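Local structure of Fe-regulated protein B (Neisseria meningitidis, 4AIP) at residues 273-278 against 304-309; 336-341 against 352-357; 279-284 against 298-303. The protein transports iron across the meningococcal outer membrane as a TonB-dependent transporter, and may also act in siderophore uptake and signalling. All blocks are in the same frame, centred on the assembly; numbering follows the deposited sequence.

Contact 1 of 3, residues 273-278 against 304-309; sequences DQHRGI and RETTQS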
ATOM      1  N   ASP B 273       5.085 -12.849  -5.419  1.00 13.22           N
ATOM      2  CA  ASP B 273       4.490 -13.553  -4.290  1.00 14.14           C
ATOM      3  C   ASP B 273       5.142 -12.953  -3.057  1.00 14.35           C
ATOM      4  O   ASP B 273       6.371 -13.058  -2.879  1.00 14.11           O
ATOM      5  CB  ASP B 273       4.982 -15.008  -4.390  1.00 17.12           C
ATOM      6  CG  ASP B 273       3.982 -16.042  -3.817  1.00 19.64           C
ATOM      7  OD1 ASP B 273       3.522 -15.876  -2.665  1.00 20.23           O
ATOM      8  OD2 ASP B 273       3.723 -17.050  -4.506  1.00 21.26           O
ATOM      9  N   GLN B 274       4.388 -12.354  -2.164  1.00 14.62           N
ATOM     10  CA  GLN B 274       5.051 -11.666  -1.061  1.00 15.17           C
ATOM     11  C   GLN B 274       4.412 -11.909   0.322  1.00 15.19           C
ATOM     12  O   GLN B 274       3.173 -11.874   0.483  1.00 12.51           O
ATOM     13  CB  GLN B 274       5.052 -10.187  -1.387  1.00 16.22           C
ATOM     14  CG  GLN B 274       5.763  -9.393  -0.414  1.00 18.92           C
ATOM     15  CD  GLN B 274       5.863  -7.967  -0.823  1.00 21.41           C
ATOM     16  OE1 GLN B 274       6.969  -7.437  -0.941  1.00 23.60           O
ATOM     17  NE2 GLN B 274       4.734  -7.332  -1.072  1.00 19.75           N
ATOM     18  N   HIS B 275       5.272 -12.079   1.323  1.00 15.12           N
ATOM     19  CA  HIS B 275       4.788 -12.234   2.670  1.00 17.14           C
ATOM     20  C   HIS B 275       5.298 -11.134   3.546  1.00 18.59           C
ATOM     21  O   HIS B 275       6.496 -10.906   3.560  1.00 21.08           O
ATOM     22  CB  HIS B 275       5.308 -13.514   3.271  1.00 17.61           C
ATOM     23  CG  HIS B 275       5.009 -14.749   2.483  1.00 19.38           C
ATOM     24  ND1 HIS B 275       5.636 -15.946   2.742  1.00 19.61           N
ATOM     25  CD2 HIS B 275       4.140 -14.995   1.475  1.00 20.35           C
ATOM     26  CE1 HIS B 275       5.184 -16.870   1.918  1.00 19.81           C
ATOM     27  NE2 HIS B 275       4.258 -16.326   1.151  1.00 20.14           N
ATOM     28  N   ARG B 276       4.425 -10.496   4.339  1.00 18.39           N
ATOM     29  CA  ARG B 276       4.883  -9.448   5.256  1.00 17.48           C
ATOM     30  C   ARG B 276       4.269  -9.569   6.622  1.00 15.84           C
ATOM     31  O   ARG B 276       3.118  -9.985   6.783  1.00 16.33           O
ATOM     32  CB  ARG B 276       4.585  -8.046   4.696  1.00 19.12           C
ATOM     33  CG  ARG B 276       3.180  -7.862   4.310  1.00 20.50           C
ATOM     34  CD  ARG B 276       3.169  -7.327   2.918  1.00 22.98           C
ATOM     35  NE  ARG B 276       2.922  -5.888   2.991  1.00 22.26           N
ATOM     36  CZ  ARG B 276       3.059  -5.019   1.988  1.00 22.90           C
ATOM     37  NH1 ARG B 276       3.451  -5.421   0.789  1.00 21.48           N
ATOM     38  NH2 ARG B 276       2.819  -3.713   2.195  1.00 23.02           N
ATOM     39  N   GLY B 277       5.026  -9.190   7.624  1.00 12.74           N
ATOM     40  CA  GLY B 277       4.448  -9.094   8.956  1.00 12.21           C
ATOM     41  C   GLY B 277       5.549  -9.011   9.982  1.00 11.68           C
ATOM     42  O   GLY B 277       6.739  -8.938   9.639  1.00 12.36           O
ATOM     43  N   ILE B 278       5.188  -9.001  11.240  1.00 11.56           N
ATOM     44  CA  ILE B 278       6.198  -8.983  12.245  1.00 14.01           C
ATOM     45  C   ILE B 278       6.548 -10.483  12.446  1.00 14.44           C
ATOM     46  O   ILE B 278       5.677 -11.315  12.809  1.00 15.22           O
ATOM     47  CB  ILE B 278       5.674  -8.396  13.579  1.00 16.01           C
ATOM     48  CG1 ILE B 278       4.862  -7.110  13.373  1.00 19.10           C
ATOM     49  CG2 ILE B 278       6.798  -8.229  14.576  1.00 17.33           C
ATOM     50  CD1 ILE B 278       5.666  -5.911  12.990  1.00 21.81           C
ATOM     51  N   ARG B 304       9.140  -7.720   8.388  1.00 13.04           N
ATOM     52  CA  ARG B 304       9.842  -8.438   7.373  1.00 13.14           C
ATOM     53  C   ARG B 304       9.006  -8.602   6.134  1.00 13.42           C
ATOM     54  O   ARG B 304       7.777  -8.828   6.235  1.00 14.50           O
ATOM     55  CB  ARG B 304      10.124  -9.808   7.912  1.00 13.20           C
ATOM     56  CG  ARG B 304      11.346 -10.407   7.330  1.00 17.81           C
ATOM     57  CD  ARG B 304      12.089 -11.157   8.319  1.00 28.10           C
ATOM     58  NE  ARG B 304      12.837 -10.168   9.102  1.00 31.39           N
ATOM     59  CZ  ARG B 304      12.988 -10.239  10.403  1.00 30.75           C
ATOM     60  NH1 ARG B 304      12.457 -11.238  10.970  1.00 20.72           N
ATOM     61  NH2 ARG B 304      13.655  -9.361  11.128  1.00 19.88           N
ATOM     62  N   GLU B 305       9.637  -8.479   4.966  1.00 11.89           N
ATOM     63  CA  GLU B 305       8.981  -8.923   3.727  1.00 12.09           C
ATOM     64  C   GLU B 305       9.874  -9.943   3.075  1.00 12.46           C
ATOM     65  O   GLU B 305      11.117  -9.762   3.004  1.00 13.43           O
ATOM     66  CB  GLU B 305       8.705  -7.767   2.732  1.00 11.69           C
ATOM     67  CG  GLU B 305       8.412  -6.441   3.399  1.00 13.41           C
ATOM     68  CD  GLU B 305       7.956  -5.319   2.447  1.00 16.04           C
ATOM     69  OE1 GLU B 305       8.600  -5.192   1.387  1.00 21.50           O
ATOM     70  OE2 GLU B 305       7.017  -4.555   2.821  1.00 12.56           O
ATOM     71  N   THR B 306       9.259 -11.025   2.604  1.00 11.24           N
ATOM     72  CA  THR B 306      10.008 -12.012   1.900  1.00 11.43           C
ATOM     73  C   THR B 306       9.243 -12.266   0.597  1.00 11.44           C
ATOM     74  O   THR B 306       8.021 -12.417   0.602  1.00 12.12           O
ATOM     75  CB  THR B 306      10.417 -13.287   2.808  1.00 11.83           C
ATOM     76  OG1 THR B 306       9.475 -14.328   2.667  1.00 15.67           O
ATOM     77  CG2 THR B 306      10.509 -12.967   4.315  1.00  7.65           C
ATOM     78  N   THR B 307       9.959 -12.230  -0.530  1.00 11.98           N
ATOM     79  CA  THR B 307       9.331 -12.119  -1.843  1.00 11.49           C
ATOM     80  C   THR B 307       9.924 -13.082  -2.889  1.00 12.72           C
ATOM     81  O   THR B 307      11.148 -13.321  -2.935  1.00 11.71           O
ATOM     82  CB  THR B 307       9.528 -10.685  -2.363  1.00 11.98           C
ATOM     83  OG1 THR B 307       9.417  -9.770  -1.271  1.00 15.43           O
ATOM     84  CG2 THR B 307       8.493 -10.357  -3.356  1.00  8.04           C
ATOM     85  N   GLN B 308       9.079 -13.577  -3.778  1.00 12.40           N
ATOM     86  CA  GLN B 308       9.544 -14.371  -4.893  1.00 13.13           C
ATOM     87  C   GLN B 308       8.918 -13.790  -6.134  1.00 13.08           C
ATOM     88  O   GLN B 308       7.665 -13.583  -6.187  1.00 12.91           O
ATOM     89  CB  GLN B 308       9.144 -15.844  -4.737  1.00 13.31           C
ATOM     90  CG  GLN B 308       9.957 -16.812  -5.576  1.00 13.67           C
ATOM     91  CD  GLN B 308       9.482 -18.261  -5.445  1.00 24.15           C
ATOM     92  OE1 GLN B 308       8.437 -18.621  -5.949  1.00 31.53           O
ATOM     93  NE2 GLN B 308      10.258 -19.084  -4.776  1.00 27.27           N
ATOM     94  N   SER B 309       9.759 -13.537  -7.135  1.00 12.72           N
ATOM     95  CA  SER B 309       9.303 -12.868  -8.319  1.00 15.15           C
ATOM     96  C   SER B 309       9.946 -13.554  -9.461  1.00 14.94           C
ATOM     97  O   SER B 309      11.115 -13.980  -9.429  1.00 14.12           O
ATOM     98  CB  SER B 309       9.701 -11.390  -8.402  1.00 14.07           C
ATOM     99  OG  SER B 309       9.784 -10.766  -7.153  1.00 28.03           O
TER

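Contact 2 of 3, residues 336-341 against 352-357; sequences ERYSAD and KGPNHT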
ATOM      1  N   GLU B 336      13.881 -12.402  -2.320  1.00 15.27           N
ATOM      2  CA  GLU B 336      14.280 -11.352  -1.415  1.00 18.24           C
ATOM      3  C   GLU B 336      13.890 -11.511  -0.008  1.00 19.20           C
ATOM      4  O   GLU B 336      12.815 -12.052   0.297  1.00 20.52           O
ATOM      5  CB  GLU B 336      13.701 -10.056  -1.845  1.00 18.29           C
ATOM      6  CG  GLU B 336      14.614  -9.399  -2.675  1.00 21.48           C
ATOM      7  CD  GLU B 336      14.128  -8.023  -3.069  1.00 24.98           C
ATOM      8  OE1 GLU B 336      14.240  -7.082  -2.212  1.00 24.57           O
ATOM      9  OE2 GLU B 336      13.664  -7.910  -4.237  1.00 24.71           O
ATOM     10  N   ARG B 337      14.784 -11.015   0.834  1.00 19.58           N
ATOM     11  CA  ARG B 337      14.451 -10.747   2.189  1.00 19.48           C
ATOM     12  C   ARG B 337      14.732  -9.281   2.505  1.00 19.89           C
ATOM     13  O   ARG B 337      15.839  -8.733   2.299  1.00 19.81           O
ATOM     14  CB  ARG B 337      15.162 -11.693   3.153  1.00 19.99           C
ATOM     15  CG  ARG B 337      14.874 -11.420   4.598  1.00 19.24           C
ATOM     16  CD  ARG B 337      15.937 -12.074   5.443  1.00 20.48           C
ATOM     17  NE  ARG B 337      15.665 -11.967   6.870  1.00 21.23           N
ATOM     18  CZ  ARG B 337      16.150 -11.009   7.646  1.00 21.55           C
ATOM     19  NH1 ARG B 337      16.964 -10.068   7.145  1.00 22.57           N
ATOM     20  NH2 ARG B 337      15.859 -11.012   8.926  1.00 20.45           N
ATOM     21  N   TYR B 338      13.691  -8.644   2.994  1.00 19.75           N
ATOM     22  CA  TYR B 338      13.794  -7.308   3.533  1.00 20.22           C
ATOM     23  C   TYR B 338      13.401  -7.304   5.029  1.00 20.39           C
ATOM     24  O   TYR B 338      12.348  -7.822   5.420  1.00 20.88           O
ATOM     25  CB  TYR B 338      12.853  -6.375   2.758  1.00 19.46           C
ATOM     26  CG  TYR B 338      12.751  -5.026   3.414  1.00 20.76           C
ATOM     27  CD1 TYR B 338      13.748  -4.023   3.223  1.00 21.58           C
ATOM     28  CD2 TYR B 338      11.702  -4.760   4.282  1.00 21.35           C
ATOM     29  CE1 TYR B 338      13.649  -2.772   3.876  1.00 22.15           C
ATOM     30  CE2 TYR B 338      11.592  -3.507   4.923  1.00 20.75           C
ATOM     31  CZ  TYR B 338      12.552  -2.538   4.720  1.00 21.27           C
ATOM     32  OH  TYR B 338      12.425  -1.317   5.370  1.00 22.93           O
ATOM     33  N   SER B 339      14.228  -6.677   5.837  1.00 20.21           N
ATOM     34  CA  SER B 339      13.912  -6.506   7.222  1.00 20.09           C
ATOM     35  C   SER B 339      14.018  -5.044   7.555  1.00 20.23           C
ATOM     36  O   SER B 339      14.957  -4.386   7.099  1.00 18.68           O
ATOM     37  CB  SER B 339      14.905  -7.294   8.045  1.00 20.70           C
ATOM     38  OG  SER B 339      15.020  -6.738   9.341  1.00 21.62           O
ATOM     39  N   ALA B 340      13.055  -4.534   8.338  1.00 21.10           N
ATOM     40  CA  ALA B 340      13.062  -3.106   8.746  1.00 19.66           C
ATOM     41  C   ALA B 340      14.111  -2.783   9.801  1.00 19.71           C
ATOM     42  O   ALA B 340      14.520  -1.642   9.908  1.00 18.49           O
ATOM     43  CB  ALA B 340      11.692  -2.664   9.253  1.00 20.03           C
ATOM     44  N   ASP B 341      14.490  -3.762  10.610  1.00 22.92           N
ATOM     45  CA  ASP B 341      15.569  -3.584  11.542  1.00 25.83           C
ATOM     46  C   ASP B 341      16.219  -4.916  11.817  1.00 27.60           C
ATOM     47  O   ASP B 341      15.548  -5.847  12.296  1.00 28.45           O
ATOM     48  CB  ASP B 341      15.093  -2.969  12.853  1.00 25.04           C
ATOM     49  CG  ASP B 341      16.241  -2.734  13.823  1.00 24.05           C
ATOM     50  OD1 ASP B 341      17.415  -2.640  13.350  1.00 22.36           O
ATOM     51  OD2 ASP B 341      15.955  -2.633  15.052  1.00 23.65           O
ATOM     52  N   LYS B 352      22.006  -2.760  11.962  1.00 39.41           N
ATOM     53  CA  LYS B 352      21.030  -1.816  12.425  1.00 38.04           C
ATOM     54  C   LYS B 352      20.223  -1.190  11.283  1.00 39.40           C
ATOM     55  O   LYS B 352      20.769  -0.812  10.261  1.00 40.57           O
ATOM     56  CB  LYS B 352      21.769  -0.764  13.198  1.00 33.81           C
ATOM     57  CG  LYS B 352      20.984  -0.206  14.327  1.00 28.67           C
ATOM     58  CD  LYS B 352      21.711   1.036  14.769  1.00 25.00           C
ATOM     59  CE  LYS B 352      21.280   2.287  13.913  1.00 25.29           C
ATOM     60  NZ  LYS B 352      19.750   2.511  13.893  1.00 23.73           N
ATOM     61  N   GLY B 353      18.913  -1.101  11.469  1.00 40.33           N
ATOM     62  CA  GLY B 353      18.002  -0.554  10.457  1.00 40.97           C
ATOM     63  C   GLY B 353      17.754  -1.484   9.296  1.00 40.44           C
ATOM     64  O   GLY B 353      18.073  -2.664   9.372  1.00 40.46           O
ATOM     65  N   PRO B 354      17.208  -0.951   8.195  1.00 40.01           N
ATOM     66  CA  PRO B 354      16.770  -1.815   7.092  1.00 38.03           C
ATOM     67  C   PRO B 354      17.885  -2.594   6.405  1.00 34.52           C
ATOM     68  O   PRO B 354      19.029  -2.107   6.268  1.00 35.29           O
ATOM     69  CB  PRO B 354      16.136  -0.843   6.094  1.00 39.20           C
ATOM     70  CG  PRO B 354      15.918   0.395   6.859  1.00 40.72           C
ATOM     71  CD  PRO B 354      17.041   0.467   7.835  1.00 40.36           C
ATOM     72  N   ASN B 355      17.540  -3.829   6.046  1.00 26.28           N
ATOM     73  CA  ASN B 355      18.471  -4.760   5.489  1.00 22.48           C
ATOM     74  C   ASN B 355      17.802  -5.570   4.432  1.00 20.51           C
ATOM     75  O   ASN B 355      16.657  -5.978   4.553  1.00 19.03           O
ATOM     76  CB  ASN B 355      19.068  -5.657   6.565  1.00 21.82           C
ATOM     77  CG  ASN B 355      20.252  -6.467   6.050  1.00 22.48           C
ATOM     78  OD1 ASN B 355      21.094  -5.956   5.341  1.00 22.30           O
ATOM     79  ND2 ASN B 355      20.309  -7.738   6.413  1.00 21.56           N
ATOM     80  N   HIS B 356      18.541  -5.838   3.392  1.00 18.27           N
ATOM     81  CA  HIS B 356      17.939  -6.286   2.198  1.00 17.69           C
ATOM     82  C   HIS B 356      18.871  -7.273   1.594  1.00 18.71           C
ATOM     83  O   HIS B 356      20.003  -6.957   1.429  1.00 21.38           O
ATOM     84  CB  HIS B 356      17.924  -5.026   1.445  1.00 18.36           C
ATOM     85  CG  HIS B 356      17.278  -5.073   0.166  1.00 20.60           C
ATOM     86  ND1 HIS B 356      15.973  -5.412   0.026  1.00 23.24           N
ATOM     87  CD2 HIS B 356      17.712  -4.677  -1.034  1.00 23.20           C
ATOM     88  CE1 HIS B 356      15.634  -5.263  -1.236  1.00 23.66           C
ATOM     89  NE2 HIS B 356      16.681  -4.844  -1.906  1.00 23.13           N
ATOM     90  N   THR B 357      18.394  -8.482   1.330  1.00 17.95           N
ATOM     91  CA  THR B 357      19.211  -9.558   0.873  1.00 18.53           C
ATOM     92  C   THR B 357      18.587 -10.098  -0.377  1.00 19.41           C
ATOM     93  O   THR B 357      17.387 -10.373  -0.417  1.00 22.89           O
ATOM     94  CB  THR B 357      19.291 -10.678   1.950  1.00 19.75           C
ATOM     95  OG1 THR B 357      19.809 -10.139   3.182  1.00 20.73           O
ATOM     96  CG2 THR B 357      20.204 -11.783   1.503  1.00 20.19           C
TER
HETATM   97  O   HOH W   1      17.605  -8.907   4.712  1.00 18.85           O

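Contact 3 of 3, residues 279-284 against 298-303; sequences RTVREE and RQAPAY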
ATOM      1  N   ARG B 279       7.814 -10.824  12.228  1.00 12.72           N
ATOM      2  CA  ARG B 279       8.193 -12.195  12.169  1.00 13.56           C
ATOM      3  C   ARG B 279       9.420 -12.252  12.984  1.00 14.61           C
ATOM      4  O   ARG B 279      10.034 -11.207  13.273  1.00 16.76           O
ATOM      5  CB  ARG B 279       8.529 -12.588  10.751  1.00 14.59           C
ATOM      6  CG  ARG B 279       7.322 -12.443   9.803  1.00 18.39           C
ATOM      7  CD  ARG B 279       6.324 -13.603   9.954  1.00 19.56           C
ATOM      8  NE  ARG B 279       6.908 -14.845   9.448  1.00 21.12           N
ATOM      9  CZ  ARG B 279       6.402 -16.068   9.577  1.00 21.17           C
ATOM     10  NH1 ARG B 279       5.276 -16.267  10.241  1.00 22.10           N
ATOM     11  NH2 ARG B 279       7.036 -17.112   9.074  1.00 18.96           N
ATOM     12  N   THR B 280       9.795 -13.456  13.370  1.00 15.75           N
ATOM     13  CA  THR B 280      10.852 -13.638  14.324  1.00 19.13           C
ATOM     14  C   THR B 280      12.120 -13.962  13.559  1.00 20.98           C
ATOM     15  O   THR B 280      12.074 -14.407  12.410  1.00 18.41           O
ATOM     16  CB  THR B 280      10.484 -14.774  15.329  1.00 20.05           C
ATOM     17  OG1 THR B 280      10.349 -16.018  14.633  1.00 20.44           O
ATOM     18  CG2 THR B 280       9.184 -14.526  15.924  1.00 21.22           C
ATOM     19  N   VAL B 281      13.257 -13.666  14.170  1.00 28.03           N
ATOM     20  CA  VAL B 281      14.543 -14.052  13.604  1.00 33.70           C
ATOM     21  C   VAL B 281      14.316 -15.537  13.656  1.00 36.06           C
ATOM     22  O   VAL B 281      13.803 -16.006  14.657  1.00 39.34           O
ATOM     23  CB  VAL B 281      15.688 -13.697  14.594  1.00 34.45           C
ATOM     24  CG1 VAL B 281      17.066 -14.245  14.082  1.00 36.09           C
ATOM     25  CG2 VAL B 281      15.725 -12.183  14.927  1.00 35.49           C
ATOM     26  N   ARG B 282      14.589 -16.323  12.649  1.00 36.49           N
ATOM     27  CA  ARG B 282      14.260 -17.769  12.881  1.00 37.32           C
ATOM     28  C   ARG B 282      12.793 -18.100  12.844  1.00 37.02           C
ATOM     29  O   ARG B 282      12.196 -18.382  13.883  1.00 37.60           O
ATOM     30  CB  ARG B 282      14.701 -18.267  14.267  1.00 36.50           C
ATOM     31  CG  ARG B 282      16.158 -18.423  14.501  1.00 37.20           C
ATOM     32  CD  ARG B 282      16.388 -19.016  15.870  1.00 35.69           C
ATOM     33  NE  ARG B 282      17.626 -18.524  16.460  1.00 34.10           N
ATOM     34  CZ  ARG B 282      17.755 -17.369  17.119  1.00 33.77           C
ATOM     35  NH1 ARG B 282      16.705 -16.566  17.304  1.00 31.56           N
ATOM     36  NH2 ARG B 282      18.944 -17.014  17.592  1.00 31.88           N
ATOM     37  N   GLU B 283      12.215 -18.162  11.658  1.00 36.16           N
ATOM     38  CA  GLU B 283      10.776 -18.381  11.538  1.00 34.37           C
ATOM     39  C   GLU B 283      10.271 -19.782  11.894  1.00 35.96           C
ATOM     40  O   GLU B 283       9.042 -20.016  11.978  1.00 36.87           O
ATOM     41  CB  GLU B 283      10.346 -18.009  10.146  1.00 30.04           C
ATOM     42  CG  GLU B 283      10.925 -16.677   9.749  1.00 25.34           C
ATOM     43  CD  GLU B 283      10.357 -16.157   8.470  1.00 21.72           C
ATOM     44  OE1 GLU B 283       9.650 -16.914   7.725  1.00 21.21           O
ATOM     45  OE2 GLU B 283      10.636 -14.976   8.202  1.00 22.05           O
ATOM     46  N   GLU B 284      11.199 -20.711  12.116  1.00 36.76           N
ATOM     47  CA  GLU B 284      10.803 -22.084  12.445  1.00 37.54           C
ATOM     48  C   GLU B 284      10.355 -22.222  13.898  1.00 37.38           C
ATOM     49  O   GLU B 284       9.758 -23.204  14.268  1.00 38.22           O
ATOM     50  CB  GLU B 284      11.886 -23.105  12.065  1.00 36.58           C
ATOM     51  CG  GLU B 284      13.105 -23.088  12.982  1.00 36.12           C
ATOM     52  CD  GLU B 284      14.147 -24.182  12.645  1.00 36.74           C
ATOM     53  OE1 GLU B 284      13.802 -25.316  12.198  1.00 37.90           O
ATOM     54  OE2 GLU B 284      15.339 -23.900  12.841  1.00 34.12           O
ATOM     55  N   ARG B 298      16.150 -13.071  22.085  1.00 42.22           N
ATOM     56  CA  ARG B 298      16.897 -13.847  21.086  1.00 40.60           C
ATOM     57  C   ARG B 298      16.181 -13.923  19.753  1.00 37.13           C
ATOM     58  O   ARG B 298      16.826 -13.884  18.708  1.00 37.33           O
ATOM     59  CB  ARG B 298      17.162 -15.264  21.577  1.00 42.03           C
ATOM     60  CG  ARG B 298      18.178 -15.358  22.708  1.00 44.89           C
ATOM     61  CD  ARG B 298      18.712 -16.812  22.832  1.00 48.78           C
ATOM     62  NE  ARG B 298      19.808 -17.104  21.885  1.00 50.46           N
ATOM     63  CZ  ARG B 298      19.751 -17.973  20.876  1.00 53.75           C
ATOM     64  NH1 ARG B 298      18.659 -18.697  20.646  1.00 55.23           N
ATOM     65  NH2 ARG B 298      20.818 -18.139  20.099  1.00 55.57           N
ATOM     66  N   GLN B 299      14.848 -14.029  19.828  1.00 31.82           N
ATOM     67  CA  GLN B 299      13.941 -14.133  18.674  1.00 25.89           C
ATOM     68  C   GLN B 299      13.536 -12.802  18.048  1.00 22.85           C
ATOM     69  O   GLN B 299      12.985 -12.794  16.930  1.00 19.98           O
ATOM     70  CB  GLN B 299      12.692 -14.943  19.056  1.00 25.80           C
ATOM     71  CG  GLN B 299      12.903 -16.447  19.021  1.00 25.83           C
ATOM     72  CD  GLN B 299      13.061 -16.966  17.598  1.00 26.43           C
ATOM     73  OE1 GLN B 299      14.073 -16.748  16.948  1.00 21.71           O
ATOM     74  NE2 GLN B 299      12.054 -17.652  17.117  1.00 20.37           N
ATOM     75  N   ALA B 300      13.789 -11.704  18.781  1.00 21.05           N
ATOM     76  CA  ALA B 300      13.686 -10.322  18.299  1.00 18.29           C
ATOM     77  C   ALA B 300      12.809 -10.106  17.079  1.00 16.31           C
ATOM     78  O   ALA B 300      13.299  -9.835  16.009  1.00 16.44           O
ATOM     79  CB  ALA B 300      15.109  -9.715  18.070  1.00 15.55           C
ATOM     80  N   PRO B 301      11.477 -10.181  17.249  1.00 15.91           N
ATOM     81  CA  PRO B 301      10.585  -9.995  16.104  1.00 16.62           C
ATOM     82  C   PRO B 301      10.734  -8.618  15.525  1.00 17.46           C
ATOM     83  O   PRO B 301      10.943  -7.675  16.278  1.00 20.20           O
ATOM     84  CB  PRO B 301       9.218 -10.123  16.719  1.00 14.42           C
ATOM     85  CG  PRO B 301       9.435 -11.055  17.785  1.00 14.21           C
ATOM     86  CD  PRO B 301      10.694 -10.576  18.431  1.00 14.35           C
ATOM     87  N   ALA B 302      10.635  -8.524  14.201  1.00 17.06           N
ATOM     88  CA  ALA B 302      10.784  -7.274  13.484  1.00 16.02           C
ATOM     89  C   ALA B 302       9.985  -7.386  12.222  1.00 16.01           C
ATOM     90  O   ALA B 302       9.776  -8.503  11.754  1.00 15.47           O
ATOM     91  CB  ALA B 302      12.221  -7.102  13.156  1.00 13.38           C
ATOM     92  N   TYR B 303       9.535  -6.272  11.663  1.00 15.51           N
ATOM     93  CA  TYR B 303       8.864  -6.321  10.373  1.00 13.90           C
ATOM     94  C   TYR B 303       9.750  -6.901   9.220  1.00 13.44           C
ATOM     95  O   TYR B 303      10.949  -6.577   9.077  1.00 13.60           O
ATOM     96  CB  TYR B 303       8.373  -4.934   9.999  1.00 12.36           C
ATOM     97  CG  TYR B 303       7.659  -4.913   8.666  1.00 11.00           C
ATOM     98  CD1 TYR B 303       6.357  -5.396   8.539  1.00  8.60           C
ATOM     99  CD2 TYR B 303       8.332  -4.486   7.507  1.00  7.10           C
ATOM    100  CE1 TYR B 303       5.670  -5.337   7.289  1.00  8.05           C
ATOM    101  CE2 TYR B 303       7.691  -4.475   6.249  1.00  7.15           C
ATOM    102  CZ  TYR B 303       6.352  -4.892   6.153  1.00  9.00           C
ATOM    103  OH  TYR B 303       5.743  -4.837   4.872  1.00 11.79           O
TER

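Contact 1 of 3, residues 273-278 against 304-309
R276 lays one face of its guanidinium against the carboxylate of E305, with E305 OE2 4.1 Å from R276 CZ and over the centre of the group. The two planes are 35° apart and the side chains run alongside each other in the same direction. R276 NH1 and E305 OE2 are 4.2 Å apart, and the oxygen lies well outside the guanidinium plane. No N-H is aimed at it, so the attraction is one of charge alone. R276 arrives there with CG wedged between its backbone N and carbonyl carbon (chi1 53°), followed by two further bends in the chain. E305 OE2 is hydrogen-bonded by the hydroxyl of Y303 just before the segment, which helps fix the acid. On the same face, Q274 and T307 also lie side by side, with Q274 CB 4.0 Å from T307 CG2.

The opposite face carries D273, H275, T306 and Q308. H275 ND1 and T306 OG1 approach to 4.2 Å; both atoms are buried and neither has a partner in the model. H275 stacks on F137 and D273 OD2 accepts from D140 N, so this face looks toward the plug domain.

Between the faces runs a regular ladder. H275 N reaches T306 O at 2.9 Å with a nearly straight N-H (169°), and T306 N returns to H275 O. D273 pairs with Q308 and G277 with R304 in the same reciprocal way. At the non-hydrogen-bonded pair R276-E305, R276 CA comes within 3.1 Å of R304 O in a CA-H...O contact. Antiparallel neighbours of this kind form the wall of the TonB-dependent receptor beta-barrel, and R276, on the face away from the plug, binds L-glutamate in another structure of this protein.

Contact 2 of 3, residues 336-341 against 352-357
Y338 and P354 lie side by side and point the same way, bringing Y338 CE1 to 3.9 Å from P354 CB. H356 crosses Y338 at about a right angle, and its ND1 meets the tyrosine ring edge near the ring plane, 4.1 Å from Y338 CD1. Y338 and H356 form a non-hydrogen-bonded pair, which puts both on one face; CG anti to the backbone N (chi1 171° for Y338) sets how the ring lies there. Beneath them two hydrogen-bonded pairs join the strands: T357 N donates to R337 O at 2.7 Å, and S339 and N355 bond each other in both directions. This is a beta-hairpin of the transporter barrel, closing toward an extracellular loop. In the loop, G353 N donates to D341 OD1 (2.9 Å) on its anti side, 33° out of the carboxylate plane; S343 OG also bonds that oxygen.

On the other face a water accepts from R337 NH1 at 2.8 Å, donates to R337 O and bonds T357 OG1. Second-shell D342 organises this face: OD2 takes R337 NH1 in a salt bridge and N355 ND2 in a hydrogen bond, while OD1 bonds S339 OG. Outside the barrel, I278 of the third subunit packs on Y338 and P354.

Contact 3 of 3, residues 279-284 against 298-303
R282 NH1 is bonded twice by the segment opposite, donating to Q299 OE1 at 2.7 Å and to the backbone R298 O at 3.0 Å. Both acceptors lie close to the guanidinium plane, which as modelled restricts the rotation of the group. The setting is the base of a long extracellular loop of the TonB-dependent receptor barrel, where the chain leaves the strand pair and comes back through a short helix ending near Q299.

The tight part is built round Q299, which is buried. With CG anti to its carbonyl carbon (chi1 -81°) and the chain bent at chi2, its amide turns in toward R282. As modelled, NE2 gives a weak bond to R282 O and a further one to T286 O. Q299 OE1, however, lies only 2.4 Å from V281 O, too short for two acceptors, which leaves the amide's placement and its bonds doubtful. Backbone bonds are firmer: V281 N donates to Q299 O at 2.9 Å, and R279 and A302 form the single beta bridge of the contact. V281 CG2 closes against A300 CB at 4.0 Å, just where A300 leaves the helix with positive phi.

R298, which is partly exposed, is held more loosely. Its guanidinium crosses that of R282 with the planes 38° apart, and R298 NH1 stands over one face of R282, displaced from the centre of the group. R282 NH2 and R298 NH2 are 3.3 Å apart, two donors of like charge that would tend to repel. R298 NH1 finds its acceptor in R293 O within the loop. P301 and A302 are likewise partly exposed, with P301 CG resting on T280 CG2 at 3.9 Å.

Inward, plug-domain H133 touches R282 and S104 bonds R279 NH2. R279 NH2 makes a salt bridge to E283 OE1 at 2.9 Å; the oxygen lies in the guanidinium plane, while the nitrogen comes from above the carboxylate plane.

The three contacts lie on one side of the chain's centre, in neighbouring strands of the barrel wall and, for contact 3, the loop that joins two of them. Contacts 1 and 3 share strand 302-318, and their centres are 14 Å apart; contact 3 is nested inside the loop that contact 1 closes. Contact 2 follows later in the sequence, its centre 11 Å from contact 1 and 12 Å from contact 3, and joins strand 325-339 to strand 355-371. Strand 302-318 pairs with 325-339: E305 O lies 2.8 Å from Y338 N, and Y303 O 3.0 Å from A340 N, both probable hydrogen bonds. The wall thus runs continuously from strand 264-276 to 355-371, carrying two loops at its extracellular rim.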